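Local coordinates for protein omega transaminase (Pseudomonas sp., PDB 5LHA) that catalyses transfer of amino groups from amines to carbonyl acceptors as a class-III, pyridoxal phosphate-dependent omega transaminase, held here with its cofactor as pyridoxamine phosphate, at residues Ala86-Gln89 against Gly93-His96; Glu104-Met109 against Leu302-Phe307; Arg117-Ser122 against His323-Gly328. One frame throughout, in Å; residues are numbered along the deposited sequence.

Contact 1. Residues Ala86-Gln89 against Gly93-His96; sequences AYYQ and GIAH
Ile94 and Tyr88 form the apolar pair of this contact. The methyl CG2 of Ile94 meets the Tyr88 ring at the edge, near the ring plane, with CG2 4.0 Å from Tyr88 CD2. The other branch of Ile94 ends in CD1, which packs against the polar amide end of Gln89, 3.9 Å from Gln89 OE1. With chi1 at -61°, CG2 is anti to the backbone N of Ile94, and the two branches part toward Tyr88 and Gln89.

The backbone carbonyls come closer than the side chains do, but form no bonds across the contact. Gln89 O sits 3.6 Å from Ile94 CG2. It is buried and has no hydrogen-bond partner in the model. Tyr88 O approaches the His96 ring obliquely, 3.6 Å from His96 CD2. Gln89 O lies near the plane of that ring, at its edge.

The hydrogen bonds of the polar ends lie outside the two segments. Tyr88 OH bonds to Asp57 of the second subunit, and Gln89 NE2 to Gly61 of the second subunit. These two bonds hold the ends of Tyr88 and Gln89 against that subunit. Gln89 OE1 has a weak bond to Phe91 N.

The contact lies where the loop after helix 72-85 comes beside the short strand 94-95. Ile94 and Ala95 form a parallel beta ladder with a strand of the second subunit. His96 is the N-cap residue of helix 97-109 and packs on Pro335 at the start of helix 335-350.

Contact 2. Residues Glu104-Met109 against Leu302-Phe307; sequences ERLTGM and LGATLF
Leu106 and Leu306 make the close part of this helix-on-strand contact. The methyl CD2 of Leu306 touches the helix backbone as well as a side chain. It lies 4.0 Å from Leu106 O and 4.1 Å from Leu106 CB. Leu306 chi1 of -78° and chi2 of 72° together direct CD2 toward the helix. Leu106 also reaches Ala304 through its CD1, 4.4 Å from Ala304 CB. That meeting is slight, and the side-chain packing is apolar.

Thr107 marks the margin. Its N is 4.4 Å from Leu306 CD2, while its hydroxyl OG1 bonds to Ala103 O inside the helix. A weak bond joins the same hydroxyl to Lys20 of the second subunit. On the outer side of the helix Glu104 and Gly108 are exposed, with Glu104 packing on Lys20 of the second subunit.

The helix axis passes 10.1 Å from the strand axis, at 54° between their directions. Strand 115-121, next to 303-308 in the sheet, adds to the same layer. Val118 packs on both Thr107 and Ala304, and Phe120 on Leu106. Helix 97-109 thus lies across one face of the sheet, over strands 303-308 and 115-121, while helix 124-141 receives Thr305 and Phe307.

Contact 3. Residues Arg117-Ser122 against His323-Gly328; sequences RVLFSS and HMIMHG
Leu119 chi1 is -146°, well away from a staggered value, which swings the branched end toward 323-328. Its two methyls there reach His327, Gly328 and Ile325. The torsion of His327 bears on the ring alone: CG is anti to the backbone N, chi1 178°, and the ring edge turns toward Leu119.

CD1 is the busier methyl. It lies 4.1 Å from His327 O and 4.2 Å from His327 CD2. It meets the imidazole at its edge, near the ring plane. The same CD1 is 4.4 Å from Ile325 CG2, the one apolar side-chain pair here. CD2 takes the other direction and lies 4.4 Å from Gly328 CA. The backbone angles of Gly328, with phi 157°, call for glycine. A CB there would be jammed against His327 O, and it would also come close to Leu119 CD2.

Helix 124-141 covers the same site. Leu119 packs on Thr130, and Ile325 on Met134 and Gln137. On the backbone side, Met324 and Ile325 form an antiparallel beta ladder with a strand of the second subunit, while Leu119 belongs to strand 115-121, at the edge of the sheet that also contains 303-308. The contact therefore joins that edge strand to a segment at the subunit interface.

Both ring nitrogens of His327 are bonded, ND1 to Lys133 NZ and NE2 to Thr130 OG1, which fixes the rotation of the ring. The pairing with a lysine is consistent with ND1 acting as acceptor. His327 O, by contrast, is buried without a partner in the model. The leucine methyl gives this carbonyl cover but no bond. The contact is van der Waals packing; the His327 ring is held by Lys133 and Thr130 of helix 124-141.

How the contacts relate
Contacts 2 and 3 touch directly, with centres 12 Å apart, and their segments alternate along the chain. One segment of each, 302-307 and 117-122, belongs to the same sheet. Their strands are antiparallel neighbours: Phe307 N lies 2.7 Å from Arg117 O and Gly303 O lies 2.7 Å from Ser121 N, both probable hydrogen bonds. Contact 1 stands apart, its centre about 17 Å from that of contact 2 and about 14 Å from that of contact 3. Strand 94-95 leads straight into helix 97-109. All three touch the second subunit. Gly328 is about 7 Å from a bound PMP. The Gln89 side chain is about 9 Å from a bound PMP, and that of Ala304 about 11 Å from one.

Contact 1. Residues Ala86-Gln89 against Gly93-His96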
loop_
_atom_site.group_PDB
_atom_site.type_symbol
_atom_site.label_atom_id
_atom_site.label_comp_id
_atom_site.label_asym_id
_atom_site.label_seq_id
_atom_site.Cartn_x
_atom_site.Cartn_y
_atom_site.Cartn_z
ATOM N N ALA A 86 0.730 41.713 7.051
ATOM C CA ALA A 86 1.499 40.568 7.521
ATOM C C ALA A 86 1.090 39.297 6.781
ATOM O O ALA A 86 1.943 38.500 6.367
ATOM C CB ALA A 86 1.310 40.405 9.029
ATOM N N TYR A 87 -0.219 39.078 6.637
ATOM C CA TYR A 87 -0.724 37.875 5.990
ATOM C C TYR A 87 -2.059 38.131 5.298
ATOM O O TYR A 87 -2.931 38.823 5.837
ATOM C CB TYR A 87 -0.900 36.729 6.987
ATOM C CG TYR A 87 -1.639 35.544 6.399
ATOM C CD1 TYR A 87 -0.977 34.623 5.603
ATOM C CD2 TYR A 87 -3.000 35.360 6.621
ATOM C CE1 TYR A 87 -1.636 33.552 5.058
ATOM C CE2 TYR A 87 -3.669 34.292 6.075
ATOM C CZ TYR A 87 -2.980 33.387 5.298
ATOM O OH TYR A 87 -3.631 32.306 4.768
ATOM N N TYR A 88 -2.194 37.582 4.090
ATOM C CA TYR A 88 -3.496 37.176 3.576
ATOM C C TYR A 88 -3.333 35.920 2.728
ATOM O O TYR A 88 -2.234 35.578 2.289
ATOM C CB TYR A 88 -4.201 38.278 2.772
ATOM C CG TYR A 88 -5.703 38.193 2.942
ATOM C CD1 TYR A 88 -6.306 38.577 4.130
ATOM C CD2 TYR A 88 -6.510 37.677 1.938
ATOM C CE1 TYR A 88 -7.672 38.476 4.307
ATOM C CE2 TYR A 88 -7.880 37.560 2.109
ATOM C CZ TYR A 88 -8.457 37.959 3.290
ATOM O OH TYR A 88 -9.818 37.853 3.462
ATOM N N GLN A 89 -4.450 35.235 2.497
ATOM C CA GLN A 89 -4.459 33.977 1.762
ATOM C C GLN A 89 -4.249 34.195 0.263
ATOM O O GLN A 89 -4.400 35.307 -0.259
ATOM C CB GLN A 89 -5.784 33.247 1.984
ATOM C CG GLN A 89 -6.999 34.112 1.674
ATOM C CD GLN A 89 -8.158 33.319 1.098
ATOM O OE1 GLN A 89 -8.030 32.676 0.060
ATOM N NE2 GLN A 89 -9.301 33.361 1.777
ATOM N N GLY A 93 -8.407 32.462 -6.667
ATOM C CA GLY A 93 -8.827 33.781 -7.106
ATOM C C GLY A 93 -8.414 34.947 -6.236
ATOM O O GLY A 93 -8.765 36.088 -6.555
ATOM N N ILE A 94 -7.668 34.712 -5.163
ATOM C CA ILE A 94 -7.285 35.759 -4.230
ATOM C C ILE A 94 -5.770 35.782 -4.129
ATOM O O ILE A 94 -5.131 34.728 -4.147
ATOM C CB ILE A 94 -7.927 35.530 -2.845
ATOM C CG1 ILE A 94 -9.456 35.562 -2.968
ATOM C CG2 ILE A 94 -7.423 36.557 -1.819
ATOM C CD1 ILE A 94 -10.202 35.456 -1.645
ATOM N N ALA A 95 -5.191 36.976 -4.053
ATOM C CA ALA A 95 -3.753 37.048 -3.828
ATOM C C ALA A 95 -3.412 38.407 -3.220
ATOM O O ALA A 95 -4.292 39.111 -2.713
ATOM C CB ALA A 95 -2.987 36.756 -5.131
ATOM N N HIS A 96 -2.136 38.768 -3.279
ATOM C CA HIS A 96 -1.591 39.977 -2.682
ATOM C C HIS A 96 -0.286 40.287 -3.393
ATOM O O HIS A 96 0.278 39.409 -4.053
ATOM C CB HIS A 96 -1.356 39.794 -1.172
ATOM C CG HIS A 96 -0.447 38.652 -0.839
ATOM N ND1 HIS A 96 0.926 38.753 -0.904
ATOM C CD2 HIS A 96 -0.711 37.394 -0.420
ATOM C CE1 HIS A 96 1.467 37.600 -0.558
ATOM N NE2 HIS A 96 0.496 36.759 -0.254
#

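Contact 2. Residues Glu104-Met109 against Leu302-Phe307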
loop_
_atom_site.group_PDB
_atom_site.type_symbol
_atom_site.label_atom_id
_atom_site.label_comp_id
_atom_site.label_asym_id
_atom_site.label_seq_id
_atom_site.Cartn_x
_atom_site.Cartn_y
_atom_site.Cartn_z
ATOM N N GLU A 104 7.358 35.905 -9.826
ATOM C CA GLU A 104 8.039 36.483 -10.979
ATOM C C GLU A 104 9.551 36.423 -10.801
ATOM O O GLU A 104 10.283 36.090 -11.740
ATOM C CB GLU A 104 7.571 37.925 -11.177
ATOM C CG GLU A 104 8.232 38.669 -12.327
ATOM C CD GLU A 104 7.664 38.292 -13.691
ATOM O OE1 GLU A 104 6.609 37.621 -13.749
ATOM O OE2 GLU A 104 8.275 38.675 -14.710
ATOM N N ARG A 105 10.029 36.740 -9.593
ATOM C CA ARG A 105 11.461 36.754 -9.310
ATOM C C ARG A 105 12.069 35.364 -9.444
ATOM O O ARG A 105 13.128 35.194 -10.053
ATOM C CB ARG A 105 11.699 37.313 -7.902
ATOM C CG ARG A 105 13.149 37.350 -7.452
ATOM C CD ARG A 105 13.875 38.570 -7.973
ATOM N NE ARG A 105 15.280 38.552 -7.575
ATOM C CZ ARG A 105 15.776 39.197 -6.524
ATOM N NH1 ARG A 105 14.993 39.935 -5.751
ATOM N NH2 ARG A 105 17.070 39.106 -6.256
ATOM N N LEU A 106 11.421 34.359 -8.858
ATOM C CA LEU A 106 11.963 33.004 -8.881
ATOM C C LEU A 106 12.003 32.444 -10.299
ATOM O O LEU A 106 13.022 31.895 -10.738
ATOM C CB LEU A 106 11.136 32.111 -7.957
ATOM C CG LEU A 106 11.332 32.395 -6.465
ATOM C CD1 LEU A 106 10.304 31.668 -5.612
ATOM C CD2 LEU A 106 12.746 32.007 -6.052
ATOM N N THR A 107 10.900 32.579 -11.034
ATOM C CA THR A 107 10.861 32.086 -12.405
ATOM C C THR A 107 11.878 32.801 -13.289
ATOM O O THR A 107 12.377 32.217 -14.260
ATOM C CB THR A 107 9.454 32.251 -12.967
ATOM O OG1 THR A 107 9.010 33.595 -12.743
ATOM C CG2 THR A 107 8.503 31.310 -12.265
ATOM N N GLY A 108 12.181 34.065 -12.983
ATOM C CA GLY A 108 13.207 34.777 -13.731
ATOM C C GLY A 108 14.607 34.262 -13.455
ATOM O O GLY A 108 15.425 34.148 -14.371
ATOM N N MET A 109 14.911 33.978 -12.182
ATOM C CA MET A 109 16.230 33.465 -11.810
ATOM C C MET A 109 16.521 32.119 -12.449
ATOM O O MET A 109 17.682 31.803 -12.733
ATOM C CB MET A 109 16.327 33.285 -10.297
ATOM C CG MET A 109 16.388 34.537 -9.479
ATOM S SD MET A 109 16.574 34.015 -7.772
ATOM C CE MET A 109 18.314 33.604 -7.733
ATOM N N LEU A 302 9.891 29.614 4.802
ATOM C CA LEU A 302 9.357 29.654 3.449
ATOM C C LEU A 302 9.909 28.477 2.663
ATOM O O LEU A 302 11.105 28.187 2.721
ATOM C CB LEU A 302 9.727 30.966 2.742
ATOM C CG LEU A 302 9.208 31.235 1.327
ATOM C CD1 LEU A 302 7.701 31.493 1.311
ATOM C CD2 LEU A 302 9.966 32.357 0.636
ATOM N N GLY A 303 9.034 27.838 1.889
ATOM C CA GLY A 303 9.447 26.827 0.944
ATOM C C GLY A 303 8.829 27.124 -0.408
ATOM O O GLY A 303 7.872 27.891 -0.521
ATOM N N ALA A 304 9.410 26.526 -1.445
ATOM C CA ALA A 304 8.880 26.712 -2.790
ATOM C C ALA A 304 9.180 25.500 -3.653
ATOM O O ALA A 304 10.249 24.894 -3.543
ATOM C CB ALA A 304 9.437 27.976 -3.462
ATOM N N THR A 305 8.208 25.145 -4.488
ATOM C CA THR A 305 8.371 24.143 -5.529
ATOM C C THR A 305 8.110 24.809 -6.872
ATOM O O THR A 305 7.026 25.360 -7.088
ATOM C CB THR A 305 7.408 22.984 -5.308
ATOM O OG1 THR A 305 7.484 22.583 -3.938
ATOM C CG2 THR A 305 7.792 21.788 -6.198
ATOM N N LEU A 306 9.095 24.770 -7.762
ATOM C CA LEU A 306 8.963 25.348 -9.098
ATOM C C LEU A 306 8.769 24.240 -10.116
ATOM O O LEU A 306 9.367 23.171 -10.002
ATOM C CB LEU A 306 10.189 26.177 -9.487
ATOM C CG LEU A 306 10.330 27.587 -8.897
ATOM C CD1 LEU A 306 10.670 27.528 -7.416
ATOM C CD2 LEU A 306 11.376 28.387 -9.657
ATOM N N PHE A 307 7.946 24.515 -11.124
ATOM C CA PHE A 307 7.610 23.565 -12.174
ATOM C C PHE A 307 7.916 24.189 -13.521
ATOM O O PHE A 307 7.667 25.379 -13.735
ATOM C CB PHE A 307 6.136 23.155 -12.091
ATOM C CG PHE A 307 5.740 22.624 -10.736
ATOM C CD1 PHE A 307 5.423 23.484 -9.698
ATOM C CD2 PHE A 307 5.703 21.256 -10.503
ATOM C CE1 PHE A 307 5.079 22.994 -8.444
ATOM C CE2 PHE A 307 5.356 20.757 -9.249
ATOM C CZ PHE A 307 5.041 21.625 -8.225
#

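Contact 3. Residues Arg117-Ser122 against His323-Gly328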
loop_
_atom_site.group_PDB
_atom_site.type_symbol
_atom_site.label_atom_id
_atom_site.label_comp_id
_atom_site.label_asym_id
_atom_site.label_seq_id
_atom_site.Cartn_x
_atom_site.Cartn_y
_atom_site.Cartn_z
ATOM N N ARG A 117 6.092 27.907 -13.146
ATOM C CA ARG A 117 5.125 28.085 -12.074
ATOM C C ARG A 117 5.757 27.730 -10.733
ATOM O O ARG A 117 6.602 26.835 -10.642
ATOM C CB ARG A 117 3.880 27.216 -12.302
ATOM C CG ARG A 117 3.087 27.567 -13.546
ATOM C CD ARG A 117 2.264 28.825 -13.337
ATOM N NE ARG A 117 1.409 29.124 -14.485
ATOM C CZ ARG A 117 1.789 29.845 -15.538
ATOM N NH1 ARG A 117 3.011 30.354 -15.598
ATOM N NH2 ARG A 117 0.943 30.069 -16.530
ATOM N N VAL A 118 5.326 28.444 -9.690
ATOM C CA VAL A 118 5.763 28.213 -8.318
ATOM C C VAL A 118 4.553 27.821 -7.484
ATOM O O VAL A 118 3.487 28.436 -7.603
ATOM C CB VAL A 118 6.434 29.455 -7.701
ATOM C CG1 VAL A 118 7.108 29.082 -6.386
ATOM C CG2 VAL A 118 7.418 30.103 -8.666
ATOM N N LEU A 119 4.713 26.786 -6.656
ATOM C CA LEU A 119 3.776 26.479 -5.580
ATOM C C LEU A 119 4.509 26.693 -4.261
ATOM O O LEU A 119 5.395 25.908 -3.899
ATOM C CB LEU A 119 3.228 25.060 -5.699
ATOM C CG LEU A 119 1.775 24.934 -5.232
ATOM C CD1 LEU A 119 1.173 23.643 -5.733
ATOM C CD2 LEU A 119 1.662 25.018 -3.713
ATOM N N PHE A 120 4.120 27.745 -3.541
ATOM C CA PHE A 120 4.804 28.173 -2.332
ATOM C C PHE A 120 4.371 27.331 -1.140
ATOM O O PHE A 120 3.290 26.739 -1.112
ATOM C CB PHE A 120 4.523 29.655 -2.045
ATOM C CG PHE A 120 5.265 30.606 -2.950
ATOM C CD1 PHE A 120 6.627 30.818 -2.799
ATOM C CD2 PHE A 120 4.603 31.262 -3.977
ATOM C CE1 PHE A 120 7.303 31.680 -3.646
ATOM C CE2 PHE A 120 5.279 32.119 -4.818
ATOM C CZ PHE A 120 6.628 32.329 -4.648
ATOM N N SER A 121 5.240 27.300 -0.139
ATOM C CA SER A 121 5.014 26.534 1.075
ATOM C C SER A 121 5.893 27.141 2.164
ATOM O O SER A 121 6.304 28.302 2.056
ATOM C CB SER A 121 5.268 25.040 0.801
ATOM O OG SER A 121 6.624 24.792 0.453
ATOM N N SER A 122 6.188 26.368 3.210
ATOM C CA SER A 122 6.863 26.910 4.386
ATOM C C SER A 122 8.179 26.231 4.725
ATOM O O SER A 122 8.873 26.693 5.641
ATOM C CB SER A 122 5.946 26.823 5.612
ATOM O OG SER A 122 4.780 27.604 5.429
ATOM N N HIS A 323 -7.274 19.694 -14.190
ATOM C CA HIS A 323 -6.714 21.040 -14.095
ATOM C C HIS A 323 -7.052 21.714 -12.771
ATOM O O HIS A 323 -6.714 22.890 -12.590
ATOM C CB HIS A 323 -7.181 21.925 -15.260
ATOM C CG HIS A 323 -8.666 22.113 -15.334
ATOM N ND1 HIS A 323 -9.404 21.752 -16.440
ATOM C CD2 HIS A 323 -9.553 22.601 -14.433
ATOM C CE1 HIS A 323 -10.678 22.038 -16.230
ATOM N NE2 HIS A 323 -10.797 22.543 -15.015
ATOM N N MET A 324 -7.743 21.007 -11.871
ATOM C CA MET A 324 -8.004 21.480 -10.517
ATOM C C MET A 324 -6.800 21.192 -9.624
ATOM O O MET A 324 -6.430 20.030 -9.426
ATOM C CB MET A 324 -9.256 20.807 -9.957
ATOM C CG MET A 324 -10.510 21.063 -10.758
ATOM S SD MET A 324 -10.986 22.798 -10.789
ATOM C CE MET A 324 -11.620 22.995 -9.124
ATOM N N ILE A 325 -6.193 22.239 -9.079
ATOM C CA ILE A 325 -5.029 22.098 -8.205
ATOM C C ILE A 325 -5.548 22.218 -6.776
ATOM O O ILE A 325 -5.693 23.314 -6.231
ATOM C CB ILE A 325 -3.946 23.126 -8.531
ATOM C CG1 ILE A 325 -3.435 22.911 -9.959
ATOM C CG2 ILE A 325 -2.803 23.051 -7.521
ATOM C CD1 ILE A 325 -2.402 23.918 -10.371
ATOM N N MET A 326 -5.839 21.073 -6.157
ATOM C CA MET A 326 -6.410 21.023 -4.811
ATOM C C MET A 326 -5.343 20.815 -3.744
ATOM O O MET A 326 -5.564 20.112 -2.750
ATOM C CB MET A 326 -7.474 19.932 -4.724
ATOM C CG MET A 326 -8.709 20.189 -5.574
ATOM S SD MET A 326 -9.401 21.836 -5.317
ATOM C CE MET A 326 -8.945 22.620 -6.853
ATOM N N HIS A 327 -4.174 21.421 -3.925
ATOM C CA HIS A 327 -3.059 21.256 -3.009
ATOM C C HIS A 327 -2.473 22.620 -2.667
ATOM O O HIS A 327 -2.266 23.456 -3.556
ATOM C CB HIS A 327 -1.978 20.364 -3.619
ATOM C CG HIS A 327 -0.783 20.186 -2.739
ATOM N ND1 HIS A 327 -0.784 19.334 -1.658
ATOM C CD2 HIS A 327 0.435 20.774 -2.755
ATOM C CE1 HIS A 327 0.389 19.391 -1.057
ATOM N NE2 HIS A 327 1.144 20.264 -1.698
ATOM N N GLY A 328 -2.208 22.840 -1.386
ATOM C CA GLY A 328 -1.617 24.087 -0.946
ATOM C C GLY A 328 -1.915 24.358 0.513
ATOM O O GLY A 328 -2.668 23.635 1.166
#